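Local coordinates for START domain-containing protein 10 (Homo sapiens, PDB 6SER), which carries phospholipids between membranes, transferring phosphatidylcholine and phosphatidylethanolamine and preferring a palmitoyl or stearoyl chain at sn-1 and an unsaturated one at sn-2, at residues Arg120-Lys123 against Pro124-Asn127; Val189-Lys192 against Gly193-Lys197. All blocks are in the same frame, centred on the assembly; numbering follows the deposited sequence.

Interaction 1. Residues Arg120-Lys123 against Pro124-Asn127; sequences RCPK and PLKN
With its amide carbon turned anti to the carbonyl carbon (chi1 -57°) and the amide twisted by chi2 of -37°, Asn-127 directs OD1 across the hairpin loop to the backbone of Arg-120 and Cys-121. OD1 of Asn-127 accepts the N-H of Cys-121, N to OD1 3.1 Å, in the plane of the amide and on a lone pair; the bond is moderately bent. The same oxygen lies against CA and CB of Arg-120, while the guanidinium end of that arginine leads away. Asparagine suits this place because its short amide puts an acceptor where the two arms of the loop come together.

At the far end the chain reverses in a type I beta turn from Pro-122 to Leu-125, closed by Leu-125 N to Pro-122 O at 2.8 Å. At the third position the ring of Pro-124 suits its own phi of -75°, although the helical backbone of Lys-123 is an unfavourable combination with a following proline. Because the turn's hydrogen bond uses Leu-125 N, the missing N-H of Pro-124 costs that bond nothing. The side chains of Pro-122 and Leu-125 lie side by side, CG of the proline 4.0 Å from CD1 of the leucine. Cys-121 CB rests against Leu-125 CB at 3.8 Å and also touches the carbonyl oxygen of Lys-126, with SG near that oxygen too.

The loop joins the antiparallel strands 112-119 and 127-139 at the protein surface. Arg-120 also forms a backbone hydrogen bond with Asn-98, and Asn-127 one with Val-162 of strand 161-175, while Lys-126 NZ reaches Lys-159 O.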
loop_
_atom_site.group_PDB
_atom_site.type_symbol
_atom_site.label_atom_id
_atom_site.label_comp_id
_atom_site.label_asym_id
_atom_site.label_seq_id
_atom_site.Cartn_x
_atom_site.Cartn_y
_atom_site.Cartn_z
ATOM N N ARG A 120 15.000 2.888 1.217
ATOM C CA ARG A 120 16.122 3.393 1.987
ATOM C C ARG A 120 15.644 4.392 3.035
ATOM O O ARG A 120 14.588 5.014 2.905
ATOM C CB ARG A 120 17.175 4.019 1.069
ATOM C CG ARG A 120 16.625 5.007 0.077
ATOM C CD ARG A 120 17.729 5.530 -0.836
ATOM N NE ARG A 120 18.072 4.567 -1.874
ATOM C CZ ARG A 120 17.494 4.525 -3.071
ATOM N NH1 ARG A 120 16.545 5.400 -3.383
ATOM N NH2 ARG A 120 17.866 3.605 -3.951
ATOM N N CYS A 121 16.343 4.376 4.135
ATOM C CA CYS A 121 16.074 5.295 5.245
ATOM C C CYS A 121 17.328 6.116 5.494
ATOM O O CYS A 121 18.369 5.679 5.177
ATOM C CB CYS A 121 15.648 4.502 6.462
ATOM S SG CYS A 121 14.189 3.490 6.199
ATOM N N PRO A 122 17.217 7.333 6.035
ATOM C CA PRO A 122 18.368 8.164 6.318
ATOM C C PRO A 122 19.388 7.459 7.215
ATOM O O PRO A 122 19.024 6.964 8.185
ATOM C CB PRO A 122 17.776 9.402 6.969
ATOM C CG PRO A 122 16.386 9.039 7.342
ATOM C CD PRO A 122 15.985 7.948 6.400
ATOM N N LYS A 123 20.633 7.557 6.782
ATOM C CA LYS A 123 21.909 6.927 7.202
ATOM C C LYS A 123 22.200 6.531 8.637
ATOM O O LYS A 123 23.174 5.826 8.742
ATOM C CB LYS A 123 23.160 7.443 6.526
ATOM C CG LYS A 123 23.101 7.269 5.026
ATOM C CD LYS A 123 22.933 5.837 4.639
ATOM C CE LYS A 123 24.140 4.967 4.896
ATOM N NZ LYS A 123 24.034 3.588 4.366
ATOM N N PRO A 124 21.648 7.024 9.750
ATOM C CA PRO A 124 21.876 6.287 10.963
ATOM C C PRO A 124 20.944 5.060 10.845
ATOM O O PRO A 124 21.304 4.019 11.202
ATOM C CB PRO A 124 21.578 7.259 12.092
ATOM C CG PRO A 124 21.155 8.508 11.411
ATOM C CD PRO A 124 21.028 8.292 9.922
ATOM N N LEU A 125 19.762 5.252 10.295
ATOM C CA LEU A 125 18.805 4.140 10.186
ATOM C C LEU A 125 19.211 3.175 9.093
ATOM O O LEU A 125 19.865 3.556 8.174
ATOM C CB LEU A 125 17.432 4.696 9.865
ATOM C CG LEU A 125 16.834 5.632 10.892
ATOM C CD1 LEU A 125 15.715 6.381 10.265
ATOM C CD2 LEU A 125 16.336 4.889 12.096
ATOM N N LYS A 126 18.794 1.949 9.233
ATOM C CA LYS A 126 19.079 1.040 8.117
ATOM C C LYS A 126 17.919 1.026 7.111
ATOM O O LYS A 126 16.900 1.560 7.386
ATOM C CB LYS A 126 19.818 -0.215 8.560
ATOM C CG LYS A 126 19.069 -1.352 9.169
ATOM C CD LYS A 126 19.899 -2.032 10.225
ATOM C CE LYS A 126 21.100 -2.785 9.739
ATOM N NZ LYS A 126 21.254 -4.077 10.405
ATOM N N ASN A 127 18.155 0.456 5.950
ATOM C CA ASN A 127 17.103 0.324 4.936
ATOM C C ASN A 127 16.118 -0.746 5.392
ATOM O O ASN A 127 16.465 -1.565 6.152
ATOM C CB ASN A 127 17.689 0.084 3.551
ATOM C CG ASN A 127 18.640 1.153 3.090
ATOM O OD1 ASN A 127 18.456 2.306 3.350
ATOM N ND2 ASN A 127 19.652 0.766 2.371
#

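Interaction 2. Residues Val189-Lys192 against Gly193-Lys197; sequences VDPK and GSLPK
An Asx turn at the end of strand 181-190, followed by a type II' beta turn from Lys-192 to Leu-195 with no direct hydrogen bond assigned across it, leads the chain into the long C-terminal helix 197-227 of the START fold. Asp-190 is the hub: OD2 accepts the backbone N-H of Lys-192 at 2.9 Å, from above the carboxylate plane, and also takes a salt bridge from Lys-197 NZ at 2.8 Å on its syn side. CG of Asp-190 lies anti to the backbone N (chi1 -168°), which swings the carboxylate towards the lysine; the two side chains cross at about a right angle. An aspartate is short enough to serve both donors, and their pull would be expected to stabilise its negative charge.

Gly-193, second in the II' turn, has the positive phi (55°) that glycine reaches easily; Lys-192 before it has a similar phi, unusual for a residue with a side chain. Pro-191 CB packs on Leu-195 CD1 at 4.2 Å, and both side chains also touch Val-200 of the helix. Pro-196 stands at the helix N-cap. Inside the bend a water accepts from Lys-197 NZ at 2.7 Å and donates to Leu-195 O at 2.8 Å.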
loop_
_atom_site.group_PDB
_atom_site.type_symbol
_atom_site.label_atom_id
_atom_site.label_comp_id
_atom_site.label_asym_id
_atom_site.label_seq_id
_atom_site.Cartn_x
_atom_site.Cartn_y
_atom_site.Cartn_z
ATOM N N VAL A 189 1.942 0.792 9.605
ATOM C CA VAL A 189 3.177 0.129 9.410
ATOM C C VAL A 189 4.175 0.298 10.528
ATOM O O VAL A 189 4.518 1.377 10.871
ATOM C CB VAL A 189 3.826 0.652 8.131
ATOM C CG1 VAL A 189 5.165 0.023 7.914
ATOM C CG2 VAL A 189 2.948 0.398 6.953
ATOM N N ASP A 190 4.672 -0.810 11.036
ATOM C CA ASP A 190 5.667 -0.837 12.069
ATOM C C ASP A 190 7.014 -1.041 11.428
ATOM O O ASP A 190 7.281 -2.042 10.892
ATOM C CB ASP A 190 5.361 -1.970 13.026
ATOM C CG ASP A 190 6.170 -1.919 14.281
ATOM O OD1 ASP A 190 5.831 -2.587 15.227
ATOM O OD2 ASP A 190 7.158 -1.243 14.314
ATOM N N PRO A 191 7.896 -0.017 11.463
ATOM C CA PRO A 191 9.237 -0.109 10.879
ATOM C C PRO A 191 10.196 -0.862 11.814
ATOM O O PRO A 191 11.339 -1.058 11.440
ATOM C CB PRO A 191 9.698 1.353 10.757
ATOM C CG PRO A 191 8.490 2.189 11.138
ATOM C CD PRO A 191 7.649 1.304 12.033
ATOM N N LYS A 192 9.706 -1.253 12.995
ATOM C CA LYS A 192 10.523 -1.986 14.000
ATOM C C LYS A 192 11.840 -1.235 14.233
ATOM O O LYS A 192 11.788 -0.013 14.479
ATOM C CB LYS A 192 10.775 -3.427 13.543
ATOM C CG LYS A 192 9.586 -4.118 12.887
ATOM C CD LYS A 192 8.650 -4.771 13.882
ATOM C CE LYS A 192 9.355 -5.724 14.824
ATOM N NZ LYS A 192 8.769 -5.685 16.184
ATOM N N GLY A 193 12.969 -1.947 14.162
ATOM C CA GLY A 193 14.296 -1.336 14.368
ATOM C C GLY A 193 14.379 -0.601 15.696
ATOM O O GLY A 193 13.900 -1.152 16.706
ATOM N N SER A 194 14.968 0.599 15.692
ATOM C CA SER A 194 15.107 1.393 16.889
ATOM C C SER A 194 14.300 2.652 16.996
ATOM O O SER A 194 14.514 3.421 17.873
ATOM C CB SER A 194 16.544 1.786 17.047
ATOM O OG SER A 194 16.804 2.902 16.261
ATOM N N LEU A 195 13.417 2.888 16.070
ATOM C CA LEU A 195 12.606 4.102 16.056
ATOM C C LEU A 195 11.526 4.032 17.130
ATOM O O LEU A 195 10.791 3.041 17.197
ATOM C CB LEU A 195 11.950 4.289 14.698
ATOM C CG LEU A 195 12.851 4.723 13.555
ATOM C CD1 LEU A 195 12.136 4.492 12.232
ATOM C CD2 LEU A 195 13.227 6.188 13.726
ATOM N N PRO A 196 11.395 5.048 17.979
ATOM C CA PRO A 196 10.222 5.099 18.858
ATOM C C PRO A 196 8.951 5.205 18.024
ATOM O O PRO A 196 8.919 5.878 16.990
ATOM C CB PRO A 196 10.461 6.356 19.707
ATOM C CG PRO A 196 11.922 6.626 19.598
ATOM C CD PRO A 196 12.315 6.171 18.221
ATOM N N LYS A 197 7.905 4.513 18.483
ATOM C CA LYS A 197 6.637 4.490 17.758
ATOM C C LYS A 197 6.098 5.899 17.520
ATOM O O LYS A 197 5.624 6.208 16.420
ATOM C CB LYS A 197 5.618 3.638 18.519
ATOM C CG LYS A 197 5.576 2.162 18.111
ATOM C CD LYS A 197 6.949 1.614 17.732
ATOM C CE LYS A 197 6.888 0.141 17.298
ATOM N NZ LYS A 197 8.202 -0.384 16.773
HETATM O O HOH W 1 9.831 1.157 15.311
#

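How the interactions relate
Interaction 1 closes before interaction 2 opens along the chain, and their centres lie about 12 Å apart on the same side of the chain's centre. The first turns strand 112-119 into strand 127-139; the second carries strand 181-190 into helix 197-227. All three strands belong to the curved mixed sheet, and strand 161-175 lies between 127-139 and 181-190, pairing with both. The two loops meet directly where Leu-125 CD2 packs on Leu-195 CD2 at 3.7 Å. Arg-128, just beyond the first loop, adds a polar tie by donating to Pro-191 O. The hairpin loop is thus joined to the connection that launches the C-terminal helix.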